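Local coordinates for conserved hypothetical secreted protein (PDB 4RNZ) that probably acts as a zinc-dependent M23-family metallopeptidase that trims peptidoglycan and so helps determine the shape of Helicobacter pylori cells, at residues A[96-101]-A[132-137]. Residues are numbered along the deposited sequence; the frame is centred on the assembly and turned at random.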
ATOM      1  N   SER A  96     -22.798 -14.568   3.848  1.00 38.70           N
ATOM      2  CA  SER A  96     -24.066 -14.486   3.104  1.00 36.77           C
ATOM      3  C   SER A  96     -24.617 -13.092   3.330  1.00 37.07           C
ATOM      4  O   SER A  96     -24.849 -12.706   4.461  1.00 37.16           O
ATOM      5  CB  SER A  96     -25.072 -15.549   3.582  1.00 40.21           C
ATOM      6  OG  SER A  96     -26.307 -15.391   2.904  1.00 41.12           O
ATOM      7  N   LEU A  97     -24.803 -12.318   2.268  1.00 38.19           N
ATOM      8  CA  LEU A  97     -25.222 -10.928   2.425  1.00 42.64           C
ATOM      9  C   LEU A  97     -26.579 -10.743   3.170  1.00 44.39           C
ATOM     10  O   LEU A  97     -27.587 -11.345   2.820  1.00 43.13           O
ATOM     11  CB  LEU A  97     -25.273 -10.270   1.049  1.00 48.58           C
ATOM     12  CG  LEU A  97     -25.385  -8.755   1.018  1.00 55.10           C
ATOM     13  CD1 LEU A  97     -24.119  -8.110   1.564  1.00 58.03           C
ATOM     14  CD2 LEU A  97     -25.629  -8.281  -0.404  1.00 58.10           C
ATOM     15  N   GLN A  98     -26.568  -9.914   4.202  1.00 42.44           N
ATOM     16  CA  GLN A  98     -27.742  -9.613   5.016  1.00 45.01           C
ATOM     17  C   GLN A  98     -28.148  -8.160   4.831  1.00 46.70           C
ATOM     18  O   GLN A  98     -29.329  -7.871   4.698  1.00 44.57           O
ATOM     19  CB  GLN A  98     -27.459  -9.921   6.484  1.00 45.25           C
ATOM     20  CG  GLN A  98     -27.176 -11.379   6.766  1.00 47.49           C
ATOM     21  CD  GLN A  98     -28.228 -12.283   6.145  1.00 50.22           C
ATOM     22  OE1 GLN A  98     -29.425 -12.117   6.396  1.00 48.70           O
ATOM     23  NE2 GLN A  98     -27.796 -13.220   5.312  1.00 49.95           N
ATOM     24  N   THR A  99     -27.181  -7.244   4.876  1.00 45.60           N
ATOM     25  CA  THR A  99     -27.441  -5.819   4.704  1.00 43.94           C
ATOM     26  C   THR A  99     -26.812  -5.152   3.470  1.00 44.98           C
ATOM     27  O   THR A  99     -27.457  -5.067   2.429  1.00 43.22           O
ATOM     28  CB  THR A  99     -26.992  -5.089   5.974  1.00 44.11           C
ATOM     29  OG1 THR A  99     -25.578  -5.235   6.135  1.00 48.83           O
ATOM     30  CG2 THR A  99     -27.692  -5.668   7.200  1.00 43.92           C
ATOM     31  N   SER A 100     -25.539  -4.742   3.564  1.00 45.08           N
ATOM     32  CA  SER A 100     -24.774  -4.288   2.384  1.00 44.17           C
ATOM     33  C   SER A 100     -23.456  -5.030   2.502  1.00 40.88           C
ATOM     34  O   SER A 100     -23.102  -5.447   3.595  1.00 37.61           O
ATOM     35  CB  SER A 100     -24.590  -2.765   2.333  1.00 47.63           C
ATOM     36  OG  SER A 100     -23.685  -2.294   3.351  1.00 48.64           O
ATOM     37  N   PRO A 101     -22.695  -5.161   1.391  1.00 41.50           N
ATOM     38  CA  PRO A 101     -21.370  -5.783   1.495  1.00 37.94           C
ATOM     39  C   PRO A 101     -20.519  -5.110   2.559  1.00 37.30           C
ATOM     40  O   PRO A 101     -19.900  -5.799   3.366  1.00 39.33           O
ATOM     41  CB  PRO A 101     -20.764  -5.542   0.109  1.00 38.55           C
ATOM     42  CG  PRO A 101     -21.959  -5.605  -0.784  1.00 39.46           C
ATOM     43  CD  PRO A 101     -23.063  -4.922  -0.014  1.00 39.25           C
ATOM     44  N   VAL A 132     -27.419  -8.851  -3.945  1.00 43.89           N
ATOM     45  CA  VAL A 132     -28.626  -8.769  -3.129  1.00 45.74           C
ATOM     46  C   VAL A 132     -28.586  -9.803  -2.013  1.00 47.58           C
ATOM     47  O   VAL A 132     -27.746 -10.719  -2.014  1.00 46.30           O
ATOM     48  CB  VAL A 132     -29.896  -8.992  -3.987  1.00 43.98           C
ATOM     49  CG1 VAL A 132     -29.932  -7.991  -5.126  1.00 42.87           C
ATOM     50  CG2 VAL A 132     -29.958 -10.422  -4.520  1.00 43.43           C
ATOM     51  N   LYS A 133     -29.528  -9.670  -1.086  1.00 46.20           N
ATOM     52  CA  LYS A 133     -29.595 -10.532   0.086  1.00 48.75           C
ATOM     53  C   LYS A 133     -29.363 -11.988  -0.260  1.00 46.40           C
ATOM     54  O   LYS A 133     -29.817 -12.484  -1.294  1.00 41.22           O
ATOM     55  CB  LYS A 133     -30.928 -10.359   0.829  1.00 55.80           C
ATOM     56  CG  LYS A 133     -30.810 -10.622   2.318  1.00 58.80           C
ATOM     57  CD  LYS A 133     -32.068 -10.238   3.069  1.00 63.38           C
ATOM     58  CE  LYS A 133     -32.110 -10.914   4.435  1.00 67.86           C
ATOM     59  NZ  LYS A 133     -33.073 -10.280   5.390  1.00 70.58           N
ATOM     60  N   ASN A 134     -28.602 -12.651   0.603  1.00 44.41           N
ATOM     61  CA  ASN A 134     -28.207 -14.051   0.417  1.00 45.90           C
ATOM     62  C   ASN A 134     -27.194 -14.335  -0.712  1.00 41.00           C
ATOM     63  O   ASN A 134     -26.814 -15.477  -0.906  1.00 40.21           O
ATOM     64  CB  ASN A 134     -29.443 -14.974   0.307  1.00 47.85           C
ATOM     65  CG  ASN A 134     -30.410 -14.820   1.492  1.00 49.12           C
ATOM     66  OD1 ASN A 134     -31.622 -14.842   1.316  1.00 54.38           O
ATOM     67  ND2 ASN A 134     -29.877 -14.651   2.691  1.00 48.20           N
ATOM     68  N   ASP A 135     -26.735 -13.317  -1.436  1.00 40.21           N
ATOM     69  CA  ASP A 135     -25.580 -13.514  -2.309  1.00 41.56           C
ATOM     70  C   ASP A 135     -24.330 -13.738  -1.439  1.00 39.48           C
ATOM     71  O   ASP A 135     -24.274 -13.304  -0.292  1.00 41.38           O
ATOM     72  CB  ASP A 135     -25.384 -12.330  -3.239  1.00 39.67           C
ATOM     73  CG  ASP A 135     -26.389 -12.315  -4.372  1.00 38.07           C
ATOM     74  OD1 ASP A 135     -26.939 -13.375  -4.669  1.00 41.16           O
ATOM     75  OD2 ASP A 135     -26.605 -11.252  -4.972  1.00 38.51           O
ATOM     76  N   LYS A 136     -23.354 -14.448  -1.979  1.00 40.94           N
ATOM     77  CA  LYS A 136     -22.166 -14.807  -1.208  1.00 40.60           C
ATOM     78  C   LYS A 136     -20.966 -13.886  -1.491  1.00 40.09           C
ATOM     79  O   LYS A 136     -20.790 -13.373  -2.609  1.00 35.30           O
ATOM     80  CB  LYS A 136     -21.786 -16.242  -1.457  1.00 44.25           C
ATOM     81  CG  LYS A 136     -22.925 -17.220  -1.230  1.00 48.13           C
ATOM     82  CD  LYS A 136     -22.477 -18.636  -1.550  1.00 55.38           C
ATOM     83  CE  LYS A 136     -22.322 -18.898  -3.052  1.00 62.40           C
ATOM     84  NZ  LYS A 136     -23.617 -19.132  -3.769  1.00 65.92           N
ATOM     85  N   ILE A 137     -20.186 -13.647  -0.436  1.00 36.49           N
ATOM     86  CA  ILE A 137     -18.882 -12.977  -0.531  1.00 34.59           C
ATOM     87  C   ILE A 137     -17.879 -13.820   0.284  1.00 32.31           C
ATOM     88  O   ILE A 137     -18.145 -14.128   1.450  1.00 34.43           O
ATOM     89  CB  ILE A 137     -18.919 -11.543   0.034  1.00 33.82           C
ATOM     90  CG1 ILE A 137     -19.941 -10.698  -0.710  1.00 33.56           C
ATOM     91  CG2 ILE A 137     -17.526 -10.878  -0.048  1.00 34.99           C
ATOM     92  CD1 ILE A 137     -20.134  -9.313  -0.148  1.00 32.75           C
TER
HETATM   93  O   HOH W   1     -25.689 -17.518   0.400  1.00 58.64           O
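Ser96, the last residue of strand 87-96, pairs with Lys136 at the start of strand 136-146 as an antiparallel non-hydrogen-bonded pair. Its OG, anti to the backbone N (chi1 176°), lies 3.4 Å from Asn134 CA, and a water that donates to Asn134 O bonds it weakly. Leu97 carries both backbone bonds of the contact. Its N gives a nearly straight bond to Asp135 O (2.8 Å), and its O accepts from Asn134 N (2.8 Å) in the carbonyl plane, on a lone pair. Its side chain lies against the type II turn Val132-Asp135, with CD2 3.6 Å from Val132 O. The Gln98 chain bends at chi2 (-49°), which sets CD; NE2 donates to Ser96 O from above that carbonyl plane, while OE1 sits 3.5 Å from Lys133 CE on the extended lysine chain. Beyond, at the start of helix 101-109, Pro101 CB packs against Ile137 CD1 (3.8 Å), the two side chains crossing at about a right angle beside helix 112-121. Just past the last bridge, two main-chain bonds thus tie Leu97 to a turn that also has its own internal bonds, Asp135 N to Val132 O and Val132 N to Asp135 OD2 (2.7 Å).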